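Local atomic coordinates of capsid protein (Macrobrachium rosenbergii nodavirus, PDB entry 5YKU), a protein that forms the protruding domain of a shrimp nodavirus capsid, the part of the coat protein that builds the dimeric surface spikes of the virus particle. Residues I61-V66 / A96-V101; I43-M48 / R116-I121. All coordinates share one frame; numbering follows the deposited sequence.

Contact 1: I61-V66 / A96-V101; sequences ITCNEV and ATFTLV
Ile61 and Thr99 meet at the backbone, the CA of Ile61 giving a CA-H...O contact to Thr99 O, and with Thr97 they bury more surface here than any other residues. The Ile61 side chain lies beside that of Leu100, both pointing the same way, with CD1 3.7 Å from Leu100 CD2. Its chi1 of -51° sets CG1 beside the backbone N and leaves CG2 anti to it, where CG2 meets Phe98 CB. Farther along this buried face, Cys63 SG sits over the Phe98 ring, 4.2 Å from its centroid and displaced toward the rim, while Trp19 and Phe88 each meet that ring edge-to-face. Thr99 is gripped twice: its backbone N and O pair with Thr62 O and N, and on the face it shares with Thr62 its OG1 donates to a lone pair of Asn64 OD1 at 2.7 Å, in the carbonyl plane. A water linked to Thr62 OG1 donates a second bond to Thr99 O. Where strand 57-63 ends, the pairing continues through Asn64 N to Thr97 O (2.8 Å). The bent Glu65 chain then brings OE2 to Thr97 N at 2.9 Å, met on the anti side of the carboxylate and 22° out of its plane. A second water donates to both Glu65 OE2 and Thr97 OG1, a hydroxyl also bonded to Asp32. The antiparallel pairing of strands 57-63 and 96-104 thus has an apolar, sulfur-aromatic inner face and a hydrated polar outer one, and a carboxylate takes over the backbone N-H of Thr97 where the strand turns away.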
ATOM      1  N   ILE A  61       6.871  -0.586   3.941  1.00  9.44           N
ATOM      2  CA  ILE A  61       5.846   0.461   4.076  1.00  9.55           C
ATOM      3  C   ILE A  61       5.124   0.312   5.353  1.00  9.61           C
ATOM      4  O   ILE A  61       4.716  -0.787   5.735  1.00  9.36           O
ATOM      5  CB  ILE A  61       4.862   0.427   2.902  1.00 11.20           C
ATOM      6  CG1 ILE A  61       5.764   0.442   1.623  1.00 12.40           C
ATOM      7  CG2 ILE A  61       3.830   1.550   3.030  1.00 11.70           C
ATOM      8  CD1 ILE A  61       4.986   0.638   0.432  1.00 13.47           C
ATOM      9  N   THR A  62       4.905   1.453   6.039  1.00  9.60           N
ATOM     10  CA  THR A  62       4.032   1.530   7.183  1.00  9.78           C
ATOM     11  C   THR A  62       3.076   2.714   6.985  1.00  9.83           C
ATOM     12  O   THR A  62       3.333   3.571   6.105  1.00 10.47           O
ATOM     13  CB  THR A  62       4.851   1.674   8.486  1.00 10.73           C
ATOM     14  OG1 THR A  62       5.646   2.871   8.395  1.00 13.89           O
ATOM     15  CG2 THR A  62       5.676   0.490   8.778  1.00 11.39           C
ATOM     16  N   CYS A  63       2.036   2.797   7.784  1.00  9.47           N
ATOM     17  CA  CYS A  63       1.045   3.890   7.680  1.00  9.28           C
ATOM     18  C   CYS A  63       1.128   4.824   8.873  1.00 10.54           C
ATOM     19  O   CYS A  63       1.290   4.345  10.009  1.00 11.14           O
ATOM     20  CB  CYS A  63      -0.337   3.278   7.604  1.00 10.30           C
ATOM     21  SG  CYS A  63      -1.680   4.446   7.406  1.00 10.28           S
ATOM     22  N   ASN A  64       1.081   6.101   8.599  1.00 10.46           N
ATOM     23  CA  ASN A  64       1.235   7.140   9.642  1.00 10.24           C
ATOM     24  C   ASN A  64      -0.062   7.471  10.275  1.00 11.51           C
ATOM     25  O   ASN A  64      -0.029   8.207  11.264  1.00 13.38           O
ATOM     26  CB  ASN A  64       1.765   8.420   8.984  1.00 12.06           C
ATOM     27  CG  ASN A  64       3.117   8.335   8.421  1.00 14.59           C
ATOM     28  OD1 ASN A  64       3.716   7.360   8.238  1.00 15.93           O
ATOM     29  ND2 ASN A  64       3.596   9.511   8.061  1.00 18.32           N
ATOM     30  N   GLU A  65      -1.190   7.007   9.831  1.00 10.32           N
ATOM     31  CA  GLU A  65      -2.505   7.344  10.401  1.00 11.30           C
ATOM     32  C   GLU A  65      -2.613   6.864  11.862  1.00 10.41           C
ATOM     33  O   GLU A  65      -2.141   5.776  12.172  1.00 11.20           O
ATOM     34  CB  GLU A  65      -3.697   6.853   9.581  1.00 10.34           C
ATOM     35  CG  GLU A  65      -3.759   7.440   8.227  1.00 11.73           C
ATOM     36  CD  GLU A  65      -3.650   8.972   8.168  1.00 12.71           C
ATOM     37  OE1 GLU A  65      -4.466   9.594   8.903  1.00 13.95           O
ATOM     38  OE2 GLU A  65      -2.819   9.530   7.369  1.00 12.69           O
ATOM     39  N   VAL A  66      -3.254   7.615  12.723  1.00 12.36           N
ATOM     40  CA  VAL A  66      -3.501   7.160  14.040  1.00 12.65           C
ATOM     41  C   VAL A  66      -4.192   5.793  14.010  1.00 11.57           C
ATOM     42  O   VAL A  66      -5.101   5.592  13.248  1.00 10.88           O
ATOM     43  CB  VAL A  66      -4.308   8.213  14.804  1.00 13.15           C
ATOM     44  CG1 VAL A  66      -4.776   7.711  16.125  1.00 14.68           C
ATOM     45  CG2 VAL A  66      -3.459   9.480  15.038  1.00 15.72           C
ATOM     46  N   ALA A  96      -4.822   8.781   3.390  1.00  9.52           N
ATOM     47  CA  ALA A  96      -3.963   8.146   4.375  1.00  9.31           C
ATOM     48  C   ALA A  96      -2.537   8.311   3.935  1.00  8.79           C
ATOM     49  O   ALA A  96      -2.240   8.121   2.755  1.00 10.14           O
ATOM     50  CB  ALA A  96      -4.351   6.679   4.560  1.00 10.34           C
ATOM     51  N   THR A  97      -1.665   8.636   4.851  1.00  9.45           N
ATOM     52  CA  THR A  97      -0.274   8.840   4.565  1.00  9.41           C
ATOM     53  C   THR A  97       0.515   7.629   4.972  1.00  9.69           C
ATOM     54  O   THR A  97       0.355   7.079   6.055  1.00 10.88           O
ATOM     55  CB  THR A  97       0.273  10.042   5.323  1.00 10.75           C
ATOM     56  OG1 THR A  97      -0.444  11.231   4.917  1.00 12.21           O
ATOM     57  CG2 THR A  97       1.751  10.283   5.070  1.00 11.78           C
ATOM     58  N   PHE A  98       1.394   7.187   4.120  1.00  9.42           N
ATOM     59  CA  PHE A  98       2.337   6.058   4.298  1.00  9.00           C
ATOM     60  C   PHE A  98       3.752   6.489   4.225  1.00  8.80           C
ATOM     61  O   PHE A  98       4.078   7.412   3.480  1.00 10.54           O
ATOM     62  CB  PHE A  98       2.078   4.980   3.206  1.00  9.49           C
ATOM     63  CG  PHE A  98       0.686   4.409   3.308  1.00  9.68           C
ATOM     64  CD1 PHE A  98      -0.411   5.086   2.731  1.00 10.25           C
ATOM     65  CD2 PHE A  98       0.444   3.225   3.928  1.00  9.31           C
ATOM     66  CE1 PHE A  98      -1.701   4.593   2.892  1.00 10.97           C
ATOM     67  CE2 PHE A  98      -0.850   2.744   4.068  1.00  9.68           C
ATOM     68  CZ  PHE A  98      -1.923   3.425   3.554  1.00  9.88           C
ATOM     69  N   THR A  99       4.566   5.820   4.999  1.00  9.81           N
ATOM     70  CA  THR A  99       6.023   6.012   4.978  1.00 10.21           C
ATOM     71  C   THR A  99       6.678   4.860   4.299  1.00 10.74           C
ATOM     72  O   THR A  99       6.426   3.677   4.666  1.00 11.61           O
ATOM     73  CB  THR A  99       6.599   6.171   6.375  1.00 11.21           C
ATOM     74  OG1 THR A  99       6.060   7.415   6.911  1.00 13.64           O
ATOM     75  CG2 THR A  99       8.109   6.344   6.354  1.00 13.24           C
ATOM     76  N   LEU A 100       7.424   5.080   3.285  1.00  9.58           N
ATOM     77  CA  LEU A 100       8.163   4.164   2.494  1.00  9.07           C
ATOM     78  C   LEU A 100       9.626   4.240   2.781  1.00  9.03           C
ATOM     79  O   LEU A 100      10.215   5.317   2.812  1.00 10.02           O
ATOM     80  CB  LEU A 100       7.954   4.357   0.999  1.00 10.52           C
ATOM     81  CG  LEU A 100       6.489   4.233   0.485  1.00 10.08           C
ATOM     82  CD1 LEU A 100       5.789   5.599   0.593  1.00 11.43           C
ATOM     83  CD2 LEU A 100       6.434   3.714  -0.916  1.00 10.29           C
ATOM     84  N   VAL A 101      10.271   3.129   3.065  1.00  9.36           N
ATOM     85  CA  VAL A 101      11.709   3.017   3.261  1.00  9.68           C
ATOM     86  C   VAL A 101      12.245   2.095   2.186  1.00  9.83           C
ATOM     87  O   VAL A 101      11.798   0.908   2.117  1.00  9.55           O
ATOM     88  CB  VAL A 101      12.050   2.538   4.646  1.00 10.85           C
ATOM     89  CG1 VAL A 101      13.590   2.373   4.789  1.00 11.07           C
ATOM     90  CG2 VAL A 101      11.466   3.390   5.767  1.00 11.35           C
TER
HETATM   91  O   HOH W   1       7.925   2.673   6.923  1.00 19.85           O
HETATM   92  O   HOH W   2      -2.999  11.835   5.558  1.00 22.46           O

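Contact 2: I43-M48 / R116-I121; sequences IIVPYM and RIIRAI
Ile43 O accepts the amide hydrogen of Ile118 at 2.8 Å, with an N-H...O angle of 173°, and the CA-H of Ile117 also approaches this oxygen. The return bond from Ile43 N to Ile118 O closes the first hydrogen-bonded pair; two residues on, Val45 and Arg116 close the next, N to O in both directions and 2.9 Å each way. Between them Ile44 faces Ile117 as a non-hydrogen-bonded pair, their side chains crossing with CG1 of Ile44 3.9 Å from CG1 of Ile117. The Ile44 side chain also packs on Trp19, Ile86 and Phe88 in the interior. The opposite face carries Ile43, Val45, Arg116 and Ile118. There Val45 CG2 rests 3.9 Å from Arg116 CB and touches Ile118 CD1 more loosely. Arg116 starts extended and bends at chi3 (-55°), and its guanidinium comes over one face of the Tyr47 ring, CZ 5.0 Å from the ring centroid, in a cation-pi contact. The two planes are 41° apart, so the groups are not stacked flat; NH2 is the nearest end, 4.2 Å from Tyr47 CG toward the rim. NH1 turns instead to Ala13 O on strand 10-18, the edge strand on the far side of 114-121. Strand 41-47 is thus joined to 114-121 by four backbone hydrogen bonds, with Ile44 and Ile117 on the face turned to the interior beside Trp19 and Phe88, while on the outer face one arginine on 114-121 reaches both Tyr47 and Ala13, its charge probably eased by an aromatic face and a carbonyl oxygen.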
ATOM      1  N   ILE A  43      -8.276  -2.414   4.522  1.00  9.03           N
ATOM      2  CA  ILE A  43      -7.004  -3.185   4.528  1.00  9.93           C
ATOM      3  C   ILE A  43      -6.297  -2.894   3.238  1.00  8.80           C
ATOM      4  O   ILE A  43      -6.937  -2.926   2.172  1.00 10.21           O
ATOM      5  CB  ILE A  43      -7.343  -4.696   4.636  1.00 10.97           C
ATOM      6  CG1 ILE A  43      -7.900  -5.110   5.931  1.00 11.71           C
ATOM      7  CG2 ILE A  43      -6.052  -5.533   4.414  1.00 13.06           C
ATOM      8  CD1 ILE A  43      -6.962  -5.018   7.125  1.00 12.76           C
ATOM      9  N   ILE A  44      -5.023  -2.630   3.259  1.00  7.97           N
ATOM     10  CA  ILE A  44      -4.182  -2.540   2.028  1.00  7.96           C
ATOM     11  C   ILE A  44      -3.196  -3.704   2.059  1.00  8.29           C
ATOM     12  O   ILE A  44      -2.562  -3.982   3.120  1.00  8.28           O
ATOM     13  CB  ILE A  44      -3.513  -1.150   1.959  1.00  7.97           C
ATOM     14  CG1 ILE A  44      -2.698  -0.980   0.686  1.00  8.10           C
ATOM     15  CG2 ILE A  44      -2.680  -0.812   3.204  1.00  8.35           C
ATOM     16  CD1 ILE A  44      -2.251   0.411   0.466  1.00  9.14           C
ATOM     17  N   VAL A  45      -3.098  -4.332   0.932  1.00  7.86           N
ATOM     18  CA  VAL A  45      -2.191  -5.466   0.737  1.00  8.36           C
ATOM     19  C   VAL A  45      -1.314  -5.260  -0.465  1.00  7.80           C
ATOM     20  O   VAL A  45      -1.693  -4.519  -1.387  1.00  9.12           O
ATOM     21  CB  VAL A  45      -2.944  -6.814   0.523  1.00  8.35           C
ATOM     22  CG1 VAL A  45      -3.753  -7.113   1.745  1.00  9.66           C
ATOM     23  CG2 VAL A  45      -3.824  -6.805  -0.713  1.00  9.33           C
ATOM     24  N   PRO A  46      -0.125  -5.783  -0.489  1.00  7.98           N
ATOM     25  CA  PRO A  46       0.709  -5.774  -1.679  1.00  7.79           C
ATOM     26  C   PRO A  46       0.214  -6.710  -2.704  1.00  7.25           C
ATOM     27  O   PRO A  46      -0.383  -7.738  -2.370  1.00  8.55           O
ATOM     28  CB  PRO A  46       2.075  -6.162  -1.155  1.00  7.82           C
ATOM     29  CG  PRO A  46       1.750  -7.110   0.014  1.00  7.80           C
ATOM     30  CD  PRO A  46       0.484  -6.563   0.596  1.00  8.15           C
ATOM     31  N   TYR A  47       0.463  -6.423  -3.944  1.00  7.73           N
ATOM     32  CA  TYR A  47       0.349  -7.425  -5.042  1.00  7.37           C
ATOM     33  C   TYR A  47       1.524  -7.218  -5.938  1.00  7.86           C
ATOM     34  O   TYR A  47       2.271  -6.231  -5.797  1.00  8.06           O
ATOM     35  CB  TYR A  47      -1.004  -7.382  -5.782  1.00  8.33           C
ATOM     36  CG  TYR A  47      -1.176  -6.281  -6.802  1.00  9.04           C
ATOM     37  CD1 TYR A  47      -0.872  -6.550  -8.150  1.00 10.08           C
ATOM     38  CD2 TYR A  47      -1.653  -5.028  -6.518  1.00  8.21           C
ATOM     39  CE1 TYR A  47      -1.034  -5.589  -9.135  1.00 10.53           C
ATOM     40  CE2 TYR A  47      -1.808  -4.060  -7.456  1.00  9.42           C
ATOM     41  CZ  TYR A  47      -1.465  -4.367  -8.754  1.00 10.92           C
ATOM     42  OH  TYR A  47      -1.628  -3.345  -9.723  1.00 13.12           O
HETATM   43  N   MSE A  48       1.749  -8.092  -6.871  1.00  7.80           N
HETATM   44  CA  MSE A  48       2.844  -7.983  -7.820  1.00  8.61           C
HETATM   45  C   MSE A  48       2.401  -8.435  -9.179  1.00  8.36           C
HETATM   46  O   MSE A  48       1.907  -9.547  -9.405  1.00  8.65           O
HETATM   47  CB  MSE A  48       4.074  -8.726  -7.320  1.00  9.14           C
HETATM   48  CG  MSE A  48       5.338  -8.335  -8.007  1.00  9.76           C
HETATM   49 SE   MSE A  48       6.940  -8.913  -6.984  0.67  9.53          SE
HETATM   50  CE  MSE A  48       6.802  -7.684  -5.488  1.00 10.70           C
ATOM     51  N   ARG A 116      -3.129  -3.023  -3.397  1.00  8.55           N
ATOM     52  CA  ARG A 116      -4.582  -3.269  -3.547  1.00  7.76           C
ATOM     53  C   ARG A 116      -5.257  -2.862  -2.265  1.00  8.85           C
ATOM     54  O   ARG A 116      -4.831  -3.311  -1.191  1.00  9.31           O
ATOM     55  CB  ARG A 116      -4.811  -4.720  -3.899  1.00  8.25           C
ATOM     56  CG  ARG A 116      -6.298  -5.040  -4.059  1.00  9.69           C
ATOM     57  CD  ARG A 116      -6.501  -6.544  -4.354  1.00  9.89           C
ATOM     58  NE  ARG A 116      -5.743  -7.006  -5.494  1.00 10.69           N
ATOM     59  CZ  ARG A 116      -5.989  -6.751  -6.754  1.00 11.32           C
ATOM     60  NH1 ARG A 116      -7.070  -6.126  -7.136  1.00 11.58           N
ATOM     61  NH2 ARG A 116      -5.143  -7.266  -7.656  1.00 11.68           N
ATOM     62  N   ILE A 117      -6.295  -2.098  -2.372  1.00  9.17           N
ATOM     63  CA  ILE A 117      -7.083  -1.693  -1.186  1.00  9.59           C
ATOM     64  C   ILE A 117      -8.357  -2.436  -1.153  1.00  9.45           C
ATOM     65  O   ILE A 117      -9.061  -2.609  -2.199  1.00 11.42           O
ATOM     66  CB  ILE A 117      -7.315  -0.182  -1.182  1.00 11.83           C
ATOM     67  CG1 ILE A 117      -5.973   0.523  -0.927  1.00 14.26           C
ATOM     68  CG2 ILE A 117      -8.357   0.203  -0.115  1.00 12.57           C
ATOM     69  CD1 ILE A 117      -5.969   2.018  -0.989  1.00 16.67           C
ATOM     70  N   ILE A 118      -8.645  -3.044  -0.008  1.00  9.02           N
ATOM     71  CA  ILE A 118      -9.846  -3.823   0.246  1.00  9.10           C
ATOM     72  C   ILE A 118     -10.753  -3.036   1.153  1.00  8.63           C
ATOM     73  O   ILE A 118     -10.341  -2.597   2.286  1.00  8.97           O
ATOM     74  CB  ILE A 118      -9.580  -5.168   0.841  1.00 10.86           C
ATOM     75  CG1 ILE A 118      -8.717  -5.950  -0.158  1.00 13.99           C
ATOM     76  CG2 ILE A 118     -10.850  -5.928   1.148  1.00 12.03           C
ATOM     77  CD1 ILE A 118      -8.083  -7.138   0.463  1.00 22.52           C
ATOM     78  N   ARG A 119     -12.031  -2.835   0.765  1.00  9.19           N
ATOM     79  CA  ARG A 119     -13.016  -2.114   1.527  1.00  9.84           C
ATOM     80  C   ARG A 119     -14.246  -2.953   1.744  1.00  9.61           C
ATOM     81  O   ARG A 119     -14.836  -3.440   0.763  1.00 10.24           O
ATOM     82  CB  ARG A 119     -13.458  -0.860   0.716  1.00 10.07           C
ATOM     83  CG  ARG A 119     -14.530  -0.049   1.386  1.00 11.62           C
ATOM     84  CD  ARG A 119     -15.045   1.025   0.432  1.00 13.27           C
ATOM     85  NE  ARG A 119     -16.300   1.618   0.858  1.00 13.75           N
ATOM     86  CZ  ARG A 119     -17.198   2.176   0.059  1.00 14.19           C
ATOM     87  NH1 ARG A 119     -18.291   2.595   0.626  1.00 15.84           N
ATOM     88  NH2 ARG A 119     -16.944   2.184  -1.258  1.00 15.67           N
ATOM     89  N   ALA A 120     -14.639  -3.214   2.973  1.00  9.39           N
ATOM     90  CA  ALA A 120     -15.969  -3.822   3.289  1.00 10.98           C
ATOM     91  C   ALA A 120     -17.047  -2.729   3.084  1.00 10.77           C
ATOM     92  O   ALA A 120     -16.989  -1.673   3.712  1.00 12.46           O
ATOM     93  CB  ALA A 120     -15.989  -4.304   4.730  1.00 10.63           C
ATOM     94  N   ILE A 121     -17.965  -3.023   2.182  1.00 10.60           N
ATOM     95  CA  ILE A 121     -19.097  -2.139   1.903  1.00 12.27           C
ATOM     96  C   ILE A 121     -20.276  -2.573   2.804  1.00 10.36           C
ATOM     97  O   ILE A 121     -20.907  -3.587   2.477  1.00 11.66           O
ATOM     98  CB  ILE A 121     -19.413  -2.119   0.431  1.00 12.80           C
ATOM     99  CG1 ILE A 121     -18.170  -1.564  -0.313  1.00 15.09           C
ATOM    100  CG2 ILE A 121     -20.611  -1.155   0.215  1.00 15.83           C
ATOM    101  CD1 ILE A 121     -18.315  -1.530  -1.809  1.00 18.03           C
TER

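How the contacts relate
Both contacts are antiparallel pairings within one continuous sheet, their centres 15 Å apart on opposite sides of the chain's centre. Contact 1 is nested inside the loop closed by contact 2: strand 57-63 follows 41-47, and 114-121 follows 96-104. Across the sheet, strands 81-89 and 69-75 separate 41-47 from 57-63, yet the two inner faces meet, consistent with a strongly curved, sandwich-like sheet: Phe98 CE2 of contact 1 packs 4.1 Å from Ile44 CG2 of contact 2. Trp19 and Phe88 touch both, making a shared apolar interior. A bound zinc ion lies about 8 Å from the side chain of Thr97 in contact 1; that of Ile117 in contact 2 is about 13 Å from a bound zinc ion.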